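Local coordinates for protein tyrosinase (Burkholderia thailandensis, PDB 5ZRD) that probably hydroxylates monophenols to catechols and oxidises these further to quinones at a pair of copper ions, working even at acidic pH, at residues K455-L467 with V485-D497. Sequence-based numbering, arbitrary orientation.
With CIT (citric acid), chain E.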
loop_
_atom_site.group_PDB
_atom_site.type_symbol
_atom_site.label_atom_id
_atom_site.label_comp_id
_atom_site.label_asym_id
_atom_site.label_seq_id
_atom_site.Cartn_x
_atom_site.Cartn_y
_atom_site.Cartn_z
ATOM N N LYS A 455 57.964 -14.002 11.559
ATOM C CA LYS A 455 57.220 -14.088 12.834
ATOM C C LYS A 455 56.102 -13.019 12.896
ATOM O O LYS A 455 56.392 -11.808 12.991
ATOM C CB LYS A 455 58.188 -13.951 14.018
ATOM C CG LYS A 455 57.544 -13.552 15.342
ATOM C CD LYS A 455 58.228 -14.089 16.576
ATOM C CE LYS A 455 57.417 -13.838 17.833
ATOM N NZ LYS A 455 57.887 -14.676 18.962
ATOM N N THR A 456 54.834 -13.482 12.899
ATOM C CA THR A 456 53.620 -12.625 12.958
ATOM C C THR A 456 53.259 -12.299 14.420
ATOM O O THR A 456 53.104 -13.198 15.237
ATOM C CB THR A 456 52.451 -13.268 12.190
ATOM O OG1 THR A 456 52.863 -13.346 10.826
ATOM C CG2 THR A 456 51.153 -12.488 12.240
ATOM N N ARG A 457 53.168 -11.000 14.735
ATOM C CA ARG A 457 52.553 -10.489 15.984
ATOM C C ARG A 457 51.115 -10.022 15.697
ATOM O O ARG A 457 50.862 -9.347 14.690
ATOM C CB ARG A 457 53.342 -9.299 16.530
ATOM C CG ARG A 457 54.381 -9.646 17.577
ATOM C CD ARG A 457 55.404 -8.528 17.662
ATOM N NE ARG A 457 56.332 -8.698 18.774
ATOM C CZ ARG A 457 57.372 -9.526 18.773
ATOM N NH1 ARG A 457 57.667 -10.233 17.690
ATOM N NH2 ARG A 457 58.101 -9.650 19.868
ATOM N N GLU A 458 50.183 -10.348 16.589
ATOM C CA GLU A 458 48.801 -9.854 16.486
ATOM C C GLU A 458 48.476 -8.796 17.557
ATOM O O GLU A 458 48.671 -9.008 18.744
ATOM C CB GLU A 458 47.793 -10.983 16.625
ATOM C CG GLU A 458 46.581 -10.739 15.756
ATOM C CD GLU A 458 45.472 -11.742 15.984
ATOM O OE1 GLU A 458 45.215 -12.068 17.199
ATOM O OE2 GLU A 458 44.881 -12.196 14.950
ATOM N N TYR A 459 47.927 -7.662 17.135
ATOM C CA TYR A 459 47.479 -6.677 18.107
ATOM C C TYR A 459 45.942 -6.668 18.136
ATOM O O TYR A 459 45.285 -6.576 17.092
ATOM C CB TYR A 459 48.125 -5.325 17.788
ATOM C CG TYR A 459 49.627 -5.323 17.941
ATOM C CD1 TYR A 459 50.213 -5.024 19.158
ATOM C CD2 TYR A 459 50.453 -5.659 16.881
ATOM C CE1 TYR A 459 51.588 -5.029 19.311
ATOM C CE2 TYR A 459 51.829 -5.700 17.022
ATOM C CZ TYR A 459 52.400 -5.372 18.239
ATOM O OH TYR A 459 53.756 -5.378 18.385
ATOM N N TYR A 460 45.377 -6.799 19.334
ATOM C CA TYR A 460 43.938 -6.707 19.518
ATOM C C TYR A 460 43.588 -5.238 19.720
ATOM O O TYR A 460 44.056 -4.658 20.668
ATOM C CB TYR A 460 43.458 -7.599 20.672
ATOM C CG TYR A 460 41.976 -7.485 20.918
ATOM C CD1 TYR A 460 41.069 -7.523 19.869
ATOM C CD2 TYR A 460 41.487 -7.250 22.196
ATOM C CE1 TYR A 460 39.713 -7.357 20.090
ATOM C CE2 TYR A 460 40.132 -7.115 22.438
ATOM C CZ TYR A 460 39.241 -7.149 21.379
ATOM O OH TYR A 460 37.907 -7.018 21.644
ATOM N N LEU A 461 42.808 -4.643 18.814
ATOM C CA LEU A 461 42.523 -3.172 18.879
ATOM C C LEU A 461 41.235 -2.856 19.654
ATOM O O LEU A 461 41.027 -1.714 20.040
ATOM C CB LEU A 461 42.403 -2.671 17.450
ATOM C CG LEU A 461 43.594 -2.999 16.544
ATOM C CD1 LEU A 461 43.401 -2.394 15.167
ATOM C CD2 LEU A 461 44.895 -2.505 17.159
ATOM N N GLY A 462 40.355 -3.846 19.834
ATOM C CA GLY A 462 39.154 -3.679 20.635
ATOM C C GLY A 462 37.907 -4.255 19.976
ATOM O O GLY A 462 38.003 -4.909 18.938
ATOM N N HIS A 463 36.751 -4.038 20.639
ATOM C CA HIS A 463 35.434 -4.496 20.196
ATOM C C HIS A 463 34.462 -3.304 20.022
ATOM O O HIS A 463 34.654 -2.215 20.537
ATOM C CB HIS A 463 34.871 -5.520 21.173
ATOM C CG HIS A 463 34.451 -4.918 22.479
ATOM N ND1 HIS A 463 35.280 -4.880 23.580
ATOM C CD2 HIS A 463 33.314 -4.290 22.845
ATOM C CE1 HIS A 463 34.655 -4.282 24.580
ATOM N NE2 HIS A 463 33.453 -3.904 24.154
ATOM N N LYS A 464 33.419 -3.555 19.251
ATOM C CA LYS A 464 32.270 -2.702 19.123
ATOM C C LYS A 464 31.038 -3.606 19.091
ATOM O O LYS A 464 30.939 -4.482 18.251
ATOM C CB LYS A 464 32.330 -1.866 17.847
ATOM C CG LYS A 464 31.146 -0.929 17.585
ATOM C CD LYS A 464 31.292 -0.280 16.218
ATOM C CE LYS A 464 30.129 0.591 15.788
ATOM N NZ LYS A 464 30.270 1.941 16.369
ATOM N N SER A 465 30.117 -3.321 20.004
ATOM C CA SER A 465 28.886 -4.033 20.178
ATOM C C SER A 465 27.743 -3.265 19.504
ATOM O O SER A 465 27.433 -2.153 19.888
ATOM C CB SER A 465 28.614 -4.226 21.649
ATOM O OG SER A 465 29.480 -5.205 22.238
ATOM N N ILE A 466 27.101 -3.878 18.531
ATOM C CA ILE A 466 25.878 -3.331 17.930
ATOM C C ILE A 466 24.679 -4.100 18.511
ATOM O O ILE A 466 24.342 -5.246 18.109
ATOM C CB ILE A 466 25.921 -3.399 16.392
ATOM C CG1 ILE A 466 27.118 -2.662 15.779
ATOM C CG2 ILE A 466 24.635 -2.826 15.811
ATOM C CD1 ILE A 466 28.427 -3.391 15.888
ATOM N N LEU A 467 24.068 -3.497 19.506
ATOM C CA LEU A 467 22.827 -4.018 20.064
ATOM C C LEU A 467 21.727 -3.706 19.078
ATOM O O LEU A 467 21.496 -2.537 18.791
ATOM C CB LEU A 467 22.521 -3.317 21.381
ATOM C CG LEU A 467 21.230 -3.705 22.080
ATOM C CD1 LEU A 467 21.236 -5.180 22.450
ATOM C CD2 LEU A 467 21.040 -2.851 23.325
ATOM N N VAL A 485 30.272 1.524 9.972
ATOM C CA VAL A 485 31.410 2.416 10.216
ATOM C C VAL A 485 31.812 2.258 11.684
ATOM O O VAL A 485 30.983 2.337 12.536
ATOM C CB VAL A 485 31.103 3.876 9.833
ATOM C CG1 VAL A 485 29.711 4.271 10.238
ATOM C CG2 VAL A 485 32.113 4.835 10.418
ATOM N N ALA A 486 33.073 1.949 11.947
ATOM C CA ALA A 486 33.523 1.669 13.297
ATOM C C ALA A 486 34.923 2.256 13.459
ATOM O O ALA A 486 35.703 2.181 12.516
ATOM C CB ALA A 486 33.523 0.181 13.557
ATOM N N HIS A 487 35.219 2.848 14.616
ATOM C CA HIS A 487 36.545 3.360 14.869
ATOM C C HIS A 487 37.203 2.569 16.000
ATOM O O HIS A 487 36.521 2.112 16.917
ATOM C CB HIS A 487 36.527 4.831 15.268
ATOM C CG HIS A 487 35.709 5.689 14.379
ATOM N ND1 HIS A 487 36.238 6.301 13.260
ATOM C CD2 HIS A 487 34.411 6.045 14.438
ATOM C CE1 HIS A 487 35.286 7.025 12.681
ATOM N NE2 HIS A 487 34.160 6.864 13.382
ATOM N N PHE A 488 38.536 2.453 15.937
ATOM C CA PHE A 488 39.284 1.725 16.964
ATOM C C PHE A 488 40.571 2.482 17.229
ATOM O O PHE A 488 41.170 3.004 16.304
ATOM C CB PHE A 488 39.575 0.278 16.562
ATOM C CG PHE A 488 38.359 -0.561 16.243
ATOM C CD1 PHE A 488 37.706 -1.286 17.225
ATOM C CD2 PHE A 488 37.879 -0.649 14.955
ATOM C CE1 PHE A 488 36.605 -2.070 16.928
ATOM C CE2 PHE A 488 36.759 -1.417 14.661
ATOM C CZ PHE A 488 36.114 -2.117 15.648
ATOM N N PRO A 489 40.954 2.579 18.503
ATOM C CA PRO A 489 42.304 3.057 18.777
ATOM C C PRO A 489 43.336 2.068 18.212
ATOM O O PRO A 489 43.074 0.868 18.118
ATOM C CB PRO A 489 42.367 3.151 20.309
ATOM C CG PRO A 489 41.443 2.037 20.757
ATOM C CD PRO A 489 40.330 2.075 19.731
ATOM N N LEU A 490 44.484 2.600 17.840
ATOM C CA LEU A 490 45.690 1.812 17.478
ATOM C C LEU A 490 46.728 1.881 18.615
ATOM O O LEU A 490 47.887 1.526 18.422
ATOM C CB LEU A 490 46.249 2.364 16.160
ATOM C CG LEU A 490 45.409 2.043 14.918
ATOM C CD1 LEU A 490 45.675 3.024 13.797
ATOM C CD2 LEU A 490 45.673 0.624 14.445
ATOM N N SER A 491 46.294 2.240 19.824
ATOM C CA SER A 491 47.165 2.431 20.982
ATOM C C SER A 491 47.736 1.102 21.497
ATOM O O SER A 491 48.579 1.139 22.360
ATOM C CB SER A 491 46.421 3.135 22.089
ATOM O OG SER A 491 45.238 2.422 22.393
ATOM N N ALA A 492 47.222 -0.054 21.065
ATOM C CA ALA A 492 47.860 -1.292 21.454
ATOM C C ALA A 492 49.187 -1.428 20.692
ATOM O O ALA A 492 49.983 -2.236 21.083
ATOM C CB ALA A 492 46.974 -2.502 21.206
ATOM N N MET A 493 49.446 -0.640 19.646
ATOM C CA MET A 493 50.624 -0.958 18.848
ATOM C C MET A 493 51.675 0.157 18.867
ATOM O O MET A 493 51.397 1.337 19.057
ATOM C CB MET A 493 50.314 -1.402 17.412
ATOM C CG MET A 493 49.317 -0.620 16.611
ATOM S SD MET A 493 48.634 -1.622 15.213
ATOM C CE MET A 493 50.104 -2.214 14.374
ATOM N N PRO A 494 52.943 -0.268 18.710
ATOM C CA PRO A 494 54.062 0.645 18.529
ATOM C C PRO A 494 53.795 1.549 17.320
ATOM O O PRO A 494 53.287 1.088 16.302
ATOM C CB PRO A 494 55.267 -0.276 18.281
ATOM C CG PRO A 494 54.884 -1.558 18.972
ATOM C CD PRO A 494 53.412 -1.676 18.637
ATOM N N ALA A 495 54.094 2.833 17.470
ATOM C CA ALA A 495 53.671 3.824 16.497
ATOM C C ALA A 495 54.242 3.487 15.115
ATOM O O ALA A 495 53.554 3.624 14.100
ATOM C CB ALA A 495 54.093 5.181 16.952
ATOM N N ASP A 496 55.487 3.039 15.089
ATOM C CA ASP A 496 56.178 2.777 13.858
ATOM C C ASP A 496 55.706 1.495 13.194
ATOM O O ASP A 496 55.975 1.277 12.031
ATOM C CB ASP A 496 57.689 2.781 14.075
ATOM C CG ASP A 496 58.152 1.826 15.204
ATOM O OD1 ASP A 496 57.859 2.084 16.410
ATOM O OD2 ASP A 496 58.842 0.835 14.884
ATOM N N ASP A 497 54.999 0.637 13.913
ATOM C CA ASP A 497 54.446 -0.581 13.329
ATOM C C ASP A 497 53.141 -0.377 12.529
ATOM O O ASP A 497 52.743 -1.266 11.767
ATOM C CB ASP A 497 54.161 -1.612 14.414
ATOM C CG ASP A 497 55.372 -2.503 14.781
ATOM O OD1 ASP A 497 56.461 -2.433 14.187
ATOM O OD2 ASP A 497 55.161 -3.316 15.702
HETATM C C1 CIT E . 30.182 4.750 18.317
HETATM O O1 CIT E . 30.199 4.576 17.072
HETATM O O2 CIT E . 29.123 5.084 18.865
HETATM C C2 CIT E . 31.374 4.605 19.258
HETATM C C3 CIT E . 32.641 3.880 18.757
HETATM O O7 CIT E . 33.763 4.547 19.305
HETATM C C4 CIT E . 32.967 2.628 19.548
HETATM C C5 CIT E . 33.190 3.145 20.998
HETATM O O3 CIT E . 34.208 3.739 21.434
HETATM O O4 CIT E . 32.259 2.983 21.774
HETATM C C6 CIT E . 32.886 4.062 17.262
HETATM O O5 CIT E . 33.046 3.161 16.458
HETATM O O6 CIT E . 32.968 5.223 16.845
#
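Y459 lays its ring against M493, P494 and the carbonyl of A492, and can be followed outward atom by atom. Its CG, anti to the carbonyl carbon, turns the ring to the loop 490-494. CG lies 4.0 Å from M493 CB, which sits over one ring face in a CH-pi contact, 14° off the normal. Farther out along the ring, CD1 is 3.4 Å from A492 O, an oblique approach, and CE1 lies near both this oxygen and P494 CD. The proline CD also meets CZ, while OH ends 3.7 Å from D497 OD2, a polar approach rather than a hydrogen bond. The sulfur of M493 reaches the ring obliquely as a Met-aromatic contact. A type I turn from L490 to M493, closed by M493 N to L490 O, brings A492 CB to 3.7 Å from Y460 O. Next in the strand, L461 presses CB on P489 O and meets L490 CD2 with CD1 at 3.8 Å. G462 passes the F488 ring, whose CE1 is 3.7 Å from G462 O. At the far end, K464 runs extended over A486, CD being 3.5 Å from A486 CB, then bends at chi4 (83°) so that NZ donates to citrate O5 and lies near O1 of a second carboxylate; H487 N donates to O5 at 2.9 Å, almost straight at 173°. Strand 456-466 pairs with 441-450, whereas 485-489 lies beside 426-430 in another sheet, so two strands outermost in their sheets within this chain, and the loop after 485-489, pack together. No hydrogen bond links the segments directly: apolar and aromatic packing joins them, and the citrate, probably from the crystallisation liquor, bridges K464 and H487 and is also hydrogen-bonded to S275, T271 and N263; the lysine charge would favour ionised citrate carboxylates here.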